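Local coordinates for cytoplasmic Protein STM1381 (Salmonella enterica subsp. enterica serovar Typhimurium, PDB 3SOZ) that is of unknown function but belongs to a family of putative glutamine amidotransferases, related to the class I glutaminases, at residues 7-12 / 72-77; 83-88 / 97-102; 150-155 / 182-187; 200-205 / 215-220. One frame throughout, in Å; residues are numbered along the deposited sequence.

Contact 1: residues 7-12 / 72-77; sequences LFIGES and DAIVIS
Phe-8 and Val-75 are paired on neighbouring parallel strands, their side chains crossing at a slant, and the Phe-8 ring carries the side-chain contact on this face. With CG anti to the backbone N (chi1 -164°), the ring leans toward the partner strand. From CB outward, CG comes within 4.1 Å of Val-75 CB, CD2 approaches that same methine more closely, and CE2 lies 3.3 Å from Val-75 CG1. At the tip, CZ reaches Ser-77 CB at 4.0 Å, so the ring extends from Val-75 to Ser-77, two residues further along the partner strand.

The backbones are tied by four hydrogen bonds: Leu-7 N to Ala-73 O (2.8 Å), Val-75 N to Leu-7 O, Ile-9 N to Val-75 O, and Ser-77 N to Ile-9 O (3.0 Å). The other face is aliphatic. There Ile-9 and Ile-74 run alongside each other, Ile-9 CD1 being 3.8 Å from Ile-74 CG2, with Leu-7 and Ile-76 beside them.

Both are inner strands of the parallel part of a mixed sheet. Strand 48-53 pairs with the far edge of 5-10 and strand 113-117 with that of 73-77, while Leu-38 and Leu-39 of helix 36-42 pack on the Phe-8 ring.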
loop_
_atom_site.group_PDB
_atom_site.type_symbol
_atom_site.label_atom_id
_atom_site.label_comp_id
_atom_site.label_asym_id
_atom_site.label_seq_id
_atom_site.Cartn_x
_atom_site.Cartn_y
_atom_site.Cartn_z
ATOM N N LEU A 7 26.618 -15.329 -5.714
ATOM C CA LEU A 7 26.251 -13.918 -5.874
ATOM C C LEU A 7 25.402 -13.436 -4.684
ATOM O O LEU A 7 24.265 -13.925 -4.469
ATOM C CB LEU A 7 25.468 -13.716 -7.177
ATOM C CG LEU A 7 25.275 -12.245 -7.535
ATOM C CD1 LEU A 7 26.594 -11.551 -7.789
ATOM C CD2 LEU A 7 24.316 -12.096 -8.721
ATOM N N PHE A 8 25.935 -12.493 -3.924
ATOM C CA PHE A 8 25.129 -11.930 -2.839
ATOM C C PHE A 8 24.559 -10.531 -3.017
ATOM O O PHE A 8 25.260 -9.523 -2.864
ATOM C CB PHE A 8 25.848 -11.994 -1.518
ATOM C CG PHE A 8 24.948 -11.782 -0.361
ATOM C CD1 PHE A 8 24.583 -10.505 0.019
ATOM C CD2 PHE A 8 24.475 -12.856 0.355
ATOM C CE1 PHE A 8 23.789 -10.309 1.080
ATOM C CE2 PHE A 8 23.666 -12.666 1.431
ATOM C CZ PHE A 8 23.319 -11.402 1.787
ATOM N N ILE A 9 23.259 -10.503 -3.272
ATOM C CA ILE A 9 22.561 -9.271 -3.536
ATOM C C ILE A 9 21.857 -8.706 -2.283
ATOM O O ILE A 9 20.837 -9.258 -1.814
ATOM C CB ILE A 9 21.532 -9.491 -4.682
ATOM C CG1 ILE A 9 22.198 -10.177 -5.894
ATOM C CG2 ILE A 9 20.855 -8.209 -5.069
ATOM C CD1 ILE A 9 21.248 -10.424 -7.023
ATOM N N GLY A 10 22.406 -7.597 -1.763
ATOM C CA GLY A 10 21.688 -6.728 -0.820
ATOM C C GLY A 10 22.236 -5.315 -0.690
ATOM O O GLY A 10 23.071 -4.892 -1.468
ATOM N N GLU A 11 21.782 -4.575 0.313
ATOM C CA GLU A 11 22.272 -3.197 0.534
ATOM C C GLU A 11 22.113 -2.827 1.982
ATOM O O GLU A 11 21.251 -3.380 2.661
ATOM C CB GLU A 11 21.446 -2.186 -0.256
ATOM C CG GLU A 11 22.082 -1.610 -1.498
ATOM C CD GLU A 11 23.092 -0.516 -1.217
ATOM O OE1 GLU A 11 23.441 -0.338 -0.024
ATOM O OE2 GLU A 11 23.561 0.149 -2.189
ATOM N N SER A 12 22.961 -1.913 2.445
ATOM C CA SER A 12 22.668 -1.040 3.601
ATOM C C SER A 12 21.411 -0.201 3.408
ATOM O O SER A 12 21.079 0.124 2.301
ATOM C CB SER A 12 23.818 -0.062 3.776
ATOM O OG SER A 12 24.963 -0.782 4.142
ATOM N N ASP A 72 27.249 -20.494 -8.204
ATOM C CA ASP A 72 26.535 -21.651 -7.657
ATOM C C ASP A 72 25.141 -21.335 -7.130
ATOM O O ASP A 72 24.216 -22.134 -7.301
ATOM C CB ASP A 72 27.390 -22.337 -6.596
ATOM C CG ASP A 72 28.679 -22.879 -7.185
ATOM O OD1 ASP A 72 28.559 -23.687 -8.153
ATOM O OD2 ASP A 72 29.790 -22.474 -6.726
ATOM N N ALA A 73 25.011 -20.157 -6.499
ATOM C CA ALA A 73 23.734 -19.638 -5.999
ATOM C C ALA A 73 23.638 -18.117 -5.974
ATOM O O ALA A 73 24.648 -17.364 -5.949
ATOM C CB ALA A 73 23.446 -20.169 -4.640
ATOM N N ILE A 74 22.397 -17.664 -5.987
ATOM C CA ILE A 74 22.156 -16.256 -5.894
ATOM C C ILE A 74 21.428 -16.023 -4.586
ATOM O O ILE A 74 20.458 -16.742 -4.244
ATOM C CB ILE A 74 21.347 -15.712 -7.117
ATOM C CG1 ILE A 74 22.097 -16.054 -8.420
ATOM C CG2 ILE A 74 21.121 -14.205 -6.969
ATOM C CD1 ILE A 74 21.380 -15.721 -9.744
ATOM N N VAL A 75 21.919 -15.036 -3.844
ATOM C CA VAL A 75 21.223 -14.580 -2.624
ATOM C C VAL A 75 20.595 -13.199 -2.784
ATOM O O VAL A 75 21.283 -12.192 -3.067
ATOM C CB VAL A 75 22.153 -14.525 -1.419
ATOM C CG1 VAL A 75 21.329 -14.458 -0.147
ATOM C CG2 VAL A 75 23.094 -15.756 -1.419
ATOM N N ILE A 76 19.283 -13.181 -2.623
ATOM C CA ILE A 76 18.562 -11.950 -2.500
ATOM C C ILE A 76 18.169 -11.738 -1.046
ATOM O O ILE A 76 17.460 -12.544 -0.453
ATOM C CB ILE A 76 17.300 -11.966 -3.377
ATOM C CG1 ILE A 76 17.666 -12.432 -4.784
ATOM C CG2 ILE A 76 16.641 -10.546 -3.396
ATOM C CD1 ILE A 76 16.490 -12.585 -5.696
ATOM N N SER A 77 18.586 -10.637 -0.470
ATOM C CA SER A 77 18.199 -10.396 0.895
ATOM C C SER A 77 17.683 -9.004 1.100
ATOM O O SER A 77 18.427 -8.023 0.991
ATOM C CB SER A 77 19.370 -10.685 1.857
ATOM O OG SER A 77 19.803 -9.530 2.524
HETATM O O HOH W 1 19.392 -5.963 2.018
#

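Contact 2: residues 83-88 / 97-102; sequences TFLLQN and IPDALQ
Leu-101 sets its two methyls against successive residues of helix 81-85. CD1 lies 3.4 Å from Phe-84 CG, oblique to the ring, and CD2 lies 3.8 Å from Leu-85 CG; the Leu-101 side chain crosses each of the two at about a right angle. Ala-100 CB sits at the edge of the Phe-84 ring, near its plane, and 4.1 Å from Phe-84 CB. Beside this, Leu-85 CD2 rests 3.7 Å from Asp-99 OD1. Further along, the extended Gln-87 side chain runs at a slant to that of Ile-97, whose CD1 lies against its end.

The second shell fixes the turn that presents Ala-100 and Leu-101. With CG anti to the backbone N (chi1 176°), the Asp-99 carboxylate turns back toward the start of helix 100-109, where OD1 accepts from two amides: Leu-101 N at 2.6 Å and Gln-102 N at 2.9 Å, the latter from above the carboxylate plane. Phe-61 backs both Gln-87 and Ala-100, and Glu-153 of the second subunit packs on Leu-85.

No hydrogen bond joins the two segments; their meeting is mainly a packing of side chains. The arrangement is an aspartate N-cap opening helix 100-109, with that helix's first turn set against the C-terminal end of helix 81-85.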
loop_
_atom_site.group_PDB
_atom_site.type_symbol
_atom_site.label_atom_id
_atom_site.label_comp_id
_atom_site.label_asym_id
_atom_site.label_seq_id
_atom_site.Cartn_x
_atom_site.Cartn_y
_atom_site.Cartn_z
ATOM N N THR A 83 13.509 -2.728 -7.416
ATOM C CA THR A 83 14.895 -2.549 -7.696
ATOM C C THR A 83 15.366 -3.357 -8.899
ATOM O O THR A 83 16.197 -2.855 -9.651
ATOM C CB THR A 83 15.735 -2.888 -6.474
ATOM O OG1 THR A 83 15.431 -1.926 -5.476
ATOM C CG2 THR A 83 17.238 -2.805 -6.762
ATOM N N PHE A 84 14.881 -4.589 -9.077
ATOM C CA PHE A 84 15.289 -5.403 -10.240
ATOM C C PHE A 84 14.620 -4.951 -11.517
ATOM O O PHE A 84 15.300 -4.736 -12.485
ATOM C CB PHE A 84 15.030 -6.893 -10.029
ATOM C CG PHE A 84 15.919 -7.510 -9.010
ATOM C CD1 PHE A 84 17.200 -7.941 -9.350
ATOM C CD2 PHE A 84 15.494 -7.647 -7.700
ATOM C CE1 PHE A 84 18.033 -8.502 -8.399
ATOM C CE2 PHE A 84 16.312 -8.208 -6.765
ATOM C CZ PHE A 84 17.590 -8.626 -7.095
ATOM N N LEU A 85 13.296 -4.812 -11.510
ATOM C CA LEU A 85 12.531 -4.426 -12.687
ATOM C C LEU A 85 12.762 -2.994 -13.160
ATOM O O LEU A 85 12.734 -2.732 -14.372
ATOM C CB LEU A 85 11.045 -4.615 -12.427
ATOM C CG LEU A 85 10.662 -6.064 -12.174
ATOM C CD1 LEU A 85 9.249 -6.168 -11.647
ATOM C CD2 LEU A 85 10.835 -6.860 -13.467
ATOM N N LEU A 86 12.992 -2.060 -12.238
ATOM C CA LEU A 86 13.112 -0.644 -12.609
ATOM C C LEU A 86 14.535 -0.113 -12.420
ATOM O O LEU A 86 14.780 0.756 -11.564
ATOM C CB LEU A 86 12.091 0.199 -11.845
ATOM C CG LEU A 86 10.675 -0.346 -12.066
ATOM C CD1 LEU A 86 9.689 0.320 -11.112
ATOM C CD2 LEU A 86 10.199 -0.155 -13.487
ATOM N N GLN A 87 15.469 -0.641 -13.211
ATOM C CA GLN A 87 16.869 -0.227 -13.151
ATOM C C GLN A 87 16.945 1.187 -13.712
ATOM O O GLN A 87 15.967 1.671 -14.317
ATOM C CB GLN A 87 17.736 -1.201 -13.940
ATOM C CG GLN A 87 17.842 -2.604 -13.342
ATOM C CD GLN A 87 18.402 -3.641 -14.322
ATOM O OE1 GLN A 87 17.813 -4.691 -14.511
ATOM N NE2 GLN A 87 19.555 -3.353 -14.920
ATOM N N ASN A 88 18.068 1.867 -13.507
ATOM C CA ASN A 88 18.096 3.288 -13.834
ATOM C C ASN A 88 17.811 3.558 -15.311
ATOM O O ASN A 88 17.103 4.498 -15.654
ATOM C CB ASN A 88 19.411 3.916 -13.448
ATOM C CG ASN A 88 19.702 3.865 -11.961
ATOM O OD1 ASN A 88 20.830 4.154 -11.559
ATOM N ND2 ASN A 88 18.714 3.517 -11.133
ATOM N N ILE A 97 15.847 -2.945 -21.538
ATOM C CA ILE A 97 16.821 -3.904 -21.039
ATOM C C ILE A 97 16.021 -5.156 -20.708
ATOM O O ILE A 97 14.800 -5.074 -20.618
ATOM C CB ILE A 97 17.621 -3.385 -19.779
ATOM C CG1 ILE A 97 16.882 -3.714 -18.484
ATOM C CG2 ILE A 97 17.944 -1.885 -19.840
ATOM C CD1 ILE A 97 17.780 -4.382 -17.458
ATOM N N PRO A 98 16.683 -6.321 -20.545
ATOM C CA PRO A 98 15.880 -7.532 -20.234
ATOM C C PRO A 98 15.443 -7.648 -18.757
ATOM O O PRO A 98 16.178 -7.197 -17.837
ATOM C CB PRO A 98 16.819 -8.693 -20.617
ATOM C CG PRO A 98 17.898 -8.046 -21.505
ATOM C CD PRO A 98 18.073 -6.671 -20.896
ATOM N N ASP A 99 14.255 -8.238 -18.544
ATOM C CA ASP A 99 13.716 -8.516 -17.203
ATOM C C ASP A 99 14.713 -9.292 -16.355
ATOM O O ASP A 99 14.874 -10.482 -16.551
ATOM C CB ASP A 99 12.395 -9.287 -17.340
ATOM C CG ASP A 99 11.800 -9.720 -15.991
ATOM O OD1 ASP A 99 12.541 -9.769 -14.974
ATOM O OD2 ASP A 99 10.577 -10.021 -15.951
ATOM N N ALA A 100 15.380 -8.610 -15.425
ATOM C CA ALA A 100 16.389 -9.189 -14.479
ATOM C C ALA A 100 15.913 -10.387 -13.670
ATOM O O ALA A 100 16.721 -11.184 -13.178
ATOM C CB ALA A 100 16.877 -8.125 -13.523
ATOM N N LEU A 101 14.598 -10.492 -13.511
ATOM C CA LEU A 101 13.980 -11.531 -12.708
ATOM C C LEU A 101 13.712 -12.750 -13.588
ATOM O O LEU A 101 13.683 -13.887 -13.087
ATOM C CB LEU A 101 12.688 -11.001 -12.072
ATOM C CG LEU A 101 12.586 -10.503 -10.612
ATOM C CD1 LEU A 101 13.909 -10.163 -9.900
ATOM C CD2 LEU A 101 11.599 -9.349 -10.482
ATOM N N GLN A 102 13.500 -12.515 -14.891
ATOM C CA GLN A 102 13.484 -13.601 -15.852
ATOM C C GLN A 102 14.877 -14.184 -15.814
ATOM O O GLN A 102 15.028 -15.395 -15.729
ATOM C CB GLN A 102 13.164 -13.136 -17.281
ATOM C CG GLN A 102 11.790 -13.518 -17.822
ATOM C CD GLN A 102 11.400 -14.945 -17.518
ATOM O OE1 GLN A 102 10.219 -15.274 -17.521
ATOM N NE2 GLN A 102 12.375 -15.793 -17.246
#

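Contact 3: residues 150-155 / 182-187; sequences DRVELP and YNKLIA
Val-152 and Tyr-182 form a hydrogen-bonded antiparallel pair: Val-152 N donates to Tyr-182 O at 2.8 Å, and Tyr-182 N to Val-152 O at 3.1 Å. Lys-184 N adds a bond to Asp-150 O at 3.1 Å, spanning the non-hydrogen-bonded pair Arg-151 and Asn-183. Asp-150 and Asn-183 also meet through their side chains, where Asn-183 ND2 makes a weak bond to Asp-150 OD2 at 2.8 Å. The amide and carboxylate planes stand 58° apart. Firmer partners lie elsewhere: the amides of Thr-124 and Gly-125 bind that OD2, and Gly-119 N binds Asn-183 OD1.

Within strand 151-154, Arg-151 NE forms a salt bridge with Glu-153 OE2 at 3.1 Å, and Arg-151 NH2 bonds to Asn-82 OD1 of the third subunit.

On the opposite face of the pair, Val-152 lies over the Tyr-182 ring in a CH-pi contact, its CB 3.9 Å from the ring centroid. Leu-154 CD1 meets the ring edge, in plane, 3.8 Å from Tyr-182 CD1. Val-152 CG2 also touches Lys-184 CB.

The chemistry is thus divided between the faces. The Tyr-182 hydroxyl, bonded to Asp-200 and Asn-198, gives the otherwise apolar side a polar tip, while three N-H groups gathered on Asp-150 OD2 would probably stabilise its negative charge.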
loop_
_atom_site.group_PDB
_atom_site.type_symbol
_atom_site.label_atom_id
_atom_site.label_comp_id
_atom_site.label_asym_id
_atom_site.label_seq_id
_atom_site.Cartn_x
_atom_site.Cartn_y
_atom_site.Cartn_z
ATOM N N ASP A 150 2.746 -8.411 4.380
ATOM C CA ASP A 150 3.402 -9.584 4.924
ATOM C C ASP A 150 3.869 -9.615 6.364
ATOM O O ASP A 150 4.185 -10.701 6.851
ATOM C CB ASP A 150 4.749 -9.646 4.199
ATOM C CG ASP A 150 4.846 -10.789 3.311
ATOM O OD1 ASP A 150 3.878 -11.589 3.264
ATOM O OD2 ASP A 150 5.881 -10.886 2.645
ATOM N N ARG A 151 4.078 -8.482 7.019
ATOM C CA ARG A 151 4.939 -8.602 8.218
ATOM C C ARG A 151 4.133 -9.247 9.317
ATOM O O ARG A 151 2.924 -9.066 9.362
ATOM C CB ARG A 151 5.564 -7.296 8.742
ATOM C CG ARG A 151 6.211 -6.317 7.727
ATOM C CD ARG A 151 5.271 -5.132 7.608
ATOM N NE ARG A 151 5.371 -4.226 8.735
ATOM C CZ ARG A 151 4.428 -3.371 9.107
ATOM N NH1 ARG A 151 3.269 -3.280 8.455
ATOM N NH2 ARG A 151 4.659 -2.576 10.142
ATOM N N VAL A 152 4.797 -10.051 10.151
ATOM C CA VAL A 152 4.257 -10.431 11.434
ATOM C C VAL A 152 5.291 -9.916 12.415
ATOM O O VAL A 152 6.434 -10.397 12.426
ATOM C CB VAL A 152 4.064 -11.953 11.541
ATOM C CG1 VAL A 152 3.255 -12.315 12.786
ATOM C CG2 VAL A 152 3.353 -12.468 10.325
ATOM N N GLU A 153 4.914 -8.889 13.186
ATOM C CA GLU A 153 5.865 -8.261 14.103
ATOM C C GLU A 153 5.720 -8.971 15.404
ATOM O O GLU A 153 4.588 -9.224 15.839
ATOM C CB GLU A 153 5.618 -6.769 14.304
ATOM C CG GLU A 153 5.530 -5.994 13.039
ATOM C CD GLU A 153 6.887 -5.644 12.412
ATOM O OE1 GLU A 153 7.953 -6.125 12.885
ATOM O OE2 GLU A 153 6.867 -4.853 11.420
ATOM N N LEU A 154 6.872 -9.284 16.001
ATOM C CA LEU A 154 6.976 -10.057 17.221
ATOM C C LEU A 154 7.854 -9.268 18.155
ATOM O O LEU A 154 9.041 -9.611 18.372
ATOM C CB LEU A 154 7.648 -11.403 16.946
ATOM C CG LEU A 154 6.906 -12.302 15.958
ATOM C CD1 LEU A 154 7.745 -13.515 15.590
ATOM C CD2 LEU A 154 5.477 -12.666 16.449
ATOM N N PRO A 155 7.303 -8.186 18.705
ATOM C CA PRO A 155 8.185 -7.438 19.578
ATOM C C PRO A 155 8.640 -8.290 20.752
ATOM O O PRO A 155 9.712 -8.042 21.299
ATOM C CB PRO A 155 7.340 -6.267 20.049
ATOM C CG PRO A 155 5.963 -6.511 19.534
ATOM C CD PRO A 155 5.998 -7.545 18.471
ATOM N N TYR A 182 8.745 -11.826 11.018
ATOM C CA TYR A 182 9.003 -12.581 9.814
ATOM C C TYR A 182 7.930 -12.229 8.793
ATOM O O TYR A 182 6.899 -11.632 9.120
ATOM C CB TYR A 182 8.976 -14.121 10.091
ATOM C CG TYR A 182 7.631 -14.617 10.621
ATOM C CD1 TYR A 182 7.330 -14.525 11.958
ATOM C CD2 TYR A 182 6.664 -15.117 9.782
ATOM C CE1 TYR A 182 6.134 -14.928 12.460
ATOM C CE2 TYR A 182 5.431 -15.513 10.291
ATOM C CZ TYR A 182 5.194 -15.391 11.649
ATOM O OH TYR A 182 3.994 -15.762 12.216
ATOM N N ASN A 183 8.187 -12.639 7.558
ATOM C CA ASN A 183 7.204 -12.596 6.508
ATOM C C ASN A 183 6.320 -13.840 6.571
ATOM O O ASN A 183 6.800 -14.959 6.650
ATOM C CB ASN A 183 7.914 -12.515 5.164
ATOM C CG ASN A 183 8.585 -11.173 4.922
ATOM O OD1 ASN A 183 9.810 -11.031 5.031
ATOM N ND2 ASN A 183 7.777 -10.179 4.562
ATOM N N LYS A 184 5.015 -13.637 6.520
ATOM C CA LYS A 184 4.077 -14.710 6.652
ATOM C C LYS A 184 3.920 -15.255 5.268
ATOM O O LYS A 184 3.575 -14.498 4.360
ATOM C CB LYS A 184 2.739 -14.190 7.135
ATOM C CG LYS A 184 1.679 -15.251 7.243
ATOM C CD LYS A 184 0.401 -14.703 7.846
ATOM C CE LYS A 184 -0.683 -15.801 7.886
ATOM N NZ LYS A 184 -1.800 -15.392 8.788
ATOM N N LEU A 185 4.179 -16.569 5.151
ATOM C CA LEU A 185 4.087 -17.352 3.934
ATOM C C LEU A 185 3.298 -18.652 4.140
ATOM O O LEU A 185 2.927 -19.048 5.255
ATOM C CB LEU A 185 5.483 -17.699 3.431
ATOM C CG LEU A 185 6.363 -16.468 3.226
ATOM C CD1 LEU A 185 7.796 -16.819 3.283
ATOM C CD2 LEU A 185 6.037 -15.850 1.927
ATOM N N ILE A 186 3.027 -19.306 3.021
ATOM C CA ILE A 186 2.281 -20.551 2.979
ATOM C C ILE A 186 3.134 -21.519 2.158
ATOM O O ILE A 186 3.576 -21.162 1.061
ATOM C CB ILE A 186 0.941 -20.330 2.248
ATOM C CG1 ILE A 186 0.016 -19.449 3.084
ATOM C CG2 ILE A 186 0.295 -21.690 1.853
ATOM C CD1 ILE A 186 -1.215 -18.878 2.309
ATOM N N ALA A 187 3.384 -22.724 2.662
ATOM C CA ALA A 187 4.146 -23.700 1.839
ATOM C C ALA A 187 3.358 -24.165 0.590
ATOM O O ALA A 187 2.157 -24.404 0.645
ATOM C CB ALA A 187 4.627 -24.856 2.671
#

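Contact 4: residues 200-205 / 215-220; sequences DPLLVM and CFASDC
Leu-202 and Ala-217 join near the open end of a beta hairpin formed by strands 200-208 and 211-216. Ala-217 N donates to Leu-202 O at 2.9 Å, and the same carbonyl oxygen receives a CA-H contact from Phe-216 CA at 3.3 Å. Nearer the turn, Val-204 and Cys-215 make a hydrogen-bonded antiparallel pair that satisfies both residues' amide and carbonyl groups: Val-204 N to Cys-215 O at 3.0 Å, and Cys-215 N to Val-204 O at 3.1 Å. Both are fairly straight, at 170°. Cys-215 O is also approached by Leu-203 CA.

Between them stands the non-hydrogen-bonded pair Leu-203 and Phe-216, whose polar backbone groups turn to the outer neighbours. Leu-203 bonds to Leu-194 of strand 192-197, and Phe-216 to Met-116 and Gly-118, which links the hairpin to the strand 113-117 side of the sheet. The Ser-218 hydroxyl is likewise bonded elsewhere, to Gly-181 O.

Side-chain packing centres on the Phe-216 ring. Leu-202 and Phe-216 run alongside each other in the same direction, and Trp-239 also meets the ring, edge-to-face. Ala-217 CB sits against Pro-201 O and also faces a methyl of Leu-202. With CG anti to the backbone N (chi1 -175°), the Leu-202 side chain is directed to the ring, and both methyls touch it: CD1 comes 3.6 Å from Phe-216 CE1, and CD2 lies over one face, 4.0 Å from the ring centroid and 23° off its normal.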
loop_
_atom_site.group_PDB
_atom_site.type_symbol
_atom_site.label_atom_id
_atom_site.label_comp_id
_atom_site.label_asym_id
_atom_site.label_seq_id
_atom_site.Cartn_x
_atom_site.Cartn_y
_atom_site.Cartn_z
ATOM N N ASP A 200 3.782 -20.757 11.533
ATOM C CA ASP A 200 3.864 -20.393 10.124
ATOM C C ASP A 200 5.221 -20.852 9.620
ATOM O O ASP A 200 6.138 -21.022 10.425
ATOM C CB ASP A 200 3.798 -18.868 9.956
ATOM C CG ASP A 200 2.405 -18.318 10.074
ATOM O OD1 ASP A 200 1.470 -19.004 9.608
ATOM O OD2 ASP A 200 2.248 -17.183 10.626
ATOM N N PRO A 201 5.383 -21.009 8.286
ATOM C CA PRO A 201 6.676 -21.449 7.715
ATOM C C PRO A 201 7.828 -20.541 8.040
ATOM O O PRO A 201 7.675 -19.334 8.032
ATOM C CB PRO A 201 6.431 -21.380 6.219
ATOM C CG PRO A 201 4.981 -21.530 6.060
ATOM C CD PRO A 201 4.295 -21.078 7.300
ATOM N N LEU A 202 8.995 -21.085 8.288
ATOM C CA LEU A 202 10.129 -20.230 8.453
ATOM C C LEU A 202 11.244 -20.600 7.483
ATOM O O LEU A 202 11.949 -19.723 6.984
ATOM C CB LEU A 202 10.601 -20.252 9.896
ATOM C CG LEU A 202 11.739 -19.342 10.431
ATOM C CD1 LEU A 202 13.015 -20.104 10.789
ATOM C CD2 LEU A 202 12.051 -18.075 9.591
ATOM N N LEU A 203 11.403 -21.895 7.212
ATOM C CA LEU A 203 12.459 -22.384 6.326
ATOM C C LEU A 203 11.768 -23.297 5.370
ATOM O O LEU A 203 11.232 -24.317 5.765
ATOM C CB LEU A 203 13.496 -23.186 7.088
ATOM C CG LEU A 203 14.949 -22.844 6.791
ATOM C CD1 LEU A 203 15.847 -23.996 7.183
ATOM C CD2 LEU A 203 15.146 -22.467 5.329
ATOM N N VAL A 204 11.703 -22.892 4.116
ATOM C CA VAL A 204 11.020 -23.684 3.130
ATOM C C VAL A 204 11.981 -24.000 2.018
ATOM O O VAL A 204 12.698 -23.121 1.495
ATOM C CB VAL A 204 9.756 -22.996 2.622
ATOM C CG1 VAL A 204 9.065 -23.830 1.580
ATOM C CG2 VAL A 204 8.840 -22.772 3.765
HETATM N N MSE A 205 11.999 -25.290 1.697
HETATM C CA MSE A 205 12.815 -25.817 0.628
HETATM C C MSE A 205 11.967 -26.226 -0.542
HETATM O O MSE A 205 10.815 -26.655 -0.394
HETATM C CB MSE A 205 13.566 -27.021 1.122
HETATM C CG MSE A 205 14.950 -26.991 0.680
HETATM SE SE MSE A 205 15.817 -25.801 1.899
HETATM C CE MSE A 205 17.355 -25.400 0.744
ATOM N N CYS A 215 13.639 -20.278 0.872
ATOM C CA CYS A 215 13.078 -19.102 1.496
ATOM C C CYS A 215 13.260 -19.174 2.988
ATOM O O CYS A 215 12.907 -20.164 3.626
ATOM C CB CYS A 215 11.604 -19.031 1.221
ATOM S SG CYS A 215 11.314 -18.709 -0.483
ATOM N N PHE A 216 13.820 -18.113 3.541
ATOM C CA PHE A 216 13.930 -17.966 4.965
ATOM C C PHE A 216 13.067 -16.756 5.324
ATOM O O PHE A 216 13.271 -15.668 4.780
ATOM C CB PHE A 216 15.409 -17.787 5.369
ATOM C CG PHE A 216 15.599 -17.568 6.826
ATOM C CD1 PHE A 216 15.544 -18.637 7.713
ATOM C CD2 PHE A 216 15.749 -16.283 7.330
ATOM C CE1 PHE A 216 15.672 -18.418 9.085
ATOM C CE2 PHE A 216 15.881 -16.066 8.692
ATOM C CZ PHE A 216 15.841 -17.127 9.566
ATOM N N ALA A 217 12.102 -16.947 6.220
ATOM C CA ALA A 217 10.997 -15.979 6.398
ATOM C C ALA A 217 11.312 -14.784 7.279
ATOM O O ALA A 217 10.432 -13.953 7.514
ATOM C CB ALA A 217 9.744 -16.656 6.905
ATOM N N SER A 218 12.547 -14.695 7.760
ATOM C CA SER A 218 12.923 -13.649 8.690
ATOM C C SER A 218 14.146 -12.988 8.125
ATOM O O SER A 218 14.472 -13.191 6.969
ATOM C CB SER A 218 13.204 -14.208 10.080
ATOM O OG SER A 218 13.310 -13.181 11.051
ATOM N N ASP A 219 14.805 -12.178 8.923
ATOM C CA ASP A 219 15.855 -11.334 8.423
ATOM C C ASP A 219 17.132 -11.896 9.008
ATOM O O ASP A 219 17.168 -12.343 10.145
ATOM C CB ASP A 219 15.638 -9.899 8.914
ATOM C CG ASP A 219 16.387 -8.841 8.085
ATOM O OD1 ASP A 219 17.534 -9.022 7.640
ATOM O OD2 ASP A 219 15.818 -7.760 7.907
ATOM N N CYS A 220 18.182 -11.891 8.221
ATOM C CA CYS A 220 19.482 -12.266 8.729
ATOM C C CYS A 220 20.119 -11.101 9.526
ATOM O O CYS A 220 21.267 -11.177 9.919
ATOM C CB CYS A 220 20.365 -12.654 7.543
ATOM S SG CYS A 220 20.740 -11.193 6.515
#

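Overall arrangement
Contacts 1, 3 and 4 reach one mixed sheet. Its parallel part, ordered 48-53, 5-10, 73-77, 113-117, 211-216, matches the flavodoxin-like core expected of class I glutaminase relatives. Contacts 3 and 4 are the closest pair, their centres about 9 Å apart; Asn-183 N and Ala-217 O, 2.6 Å apart, probably form a hydrogen bond that connects them. Contact 1 lies nearer the centre of the chain, its own centre about 16 Å from that of contact 4. Contact 2 packs against contact 1: Ile-9 CG2 lies 3.9 Å from Phe-84 CZ, whereas the centre of contact 3 is about 26 Å from that of contact 2. Contacts 2 and 3 both reach neighbouring subunits.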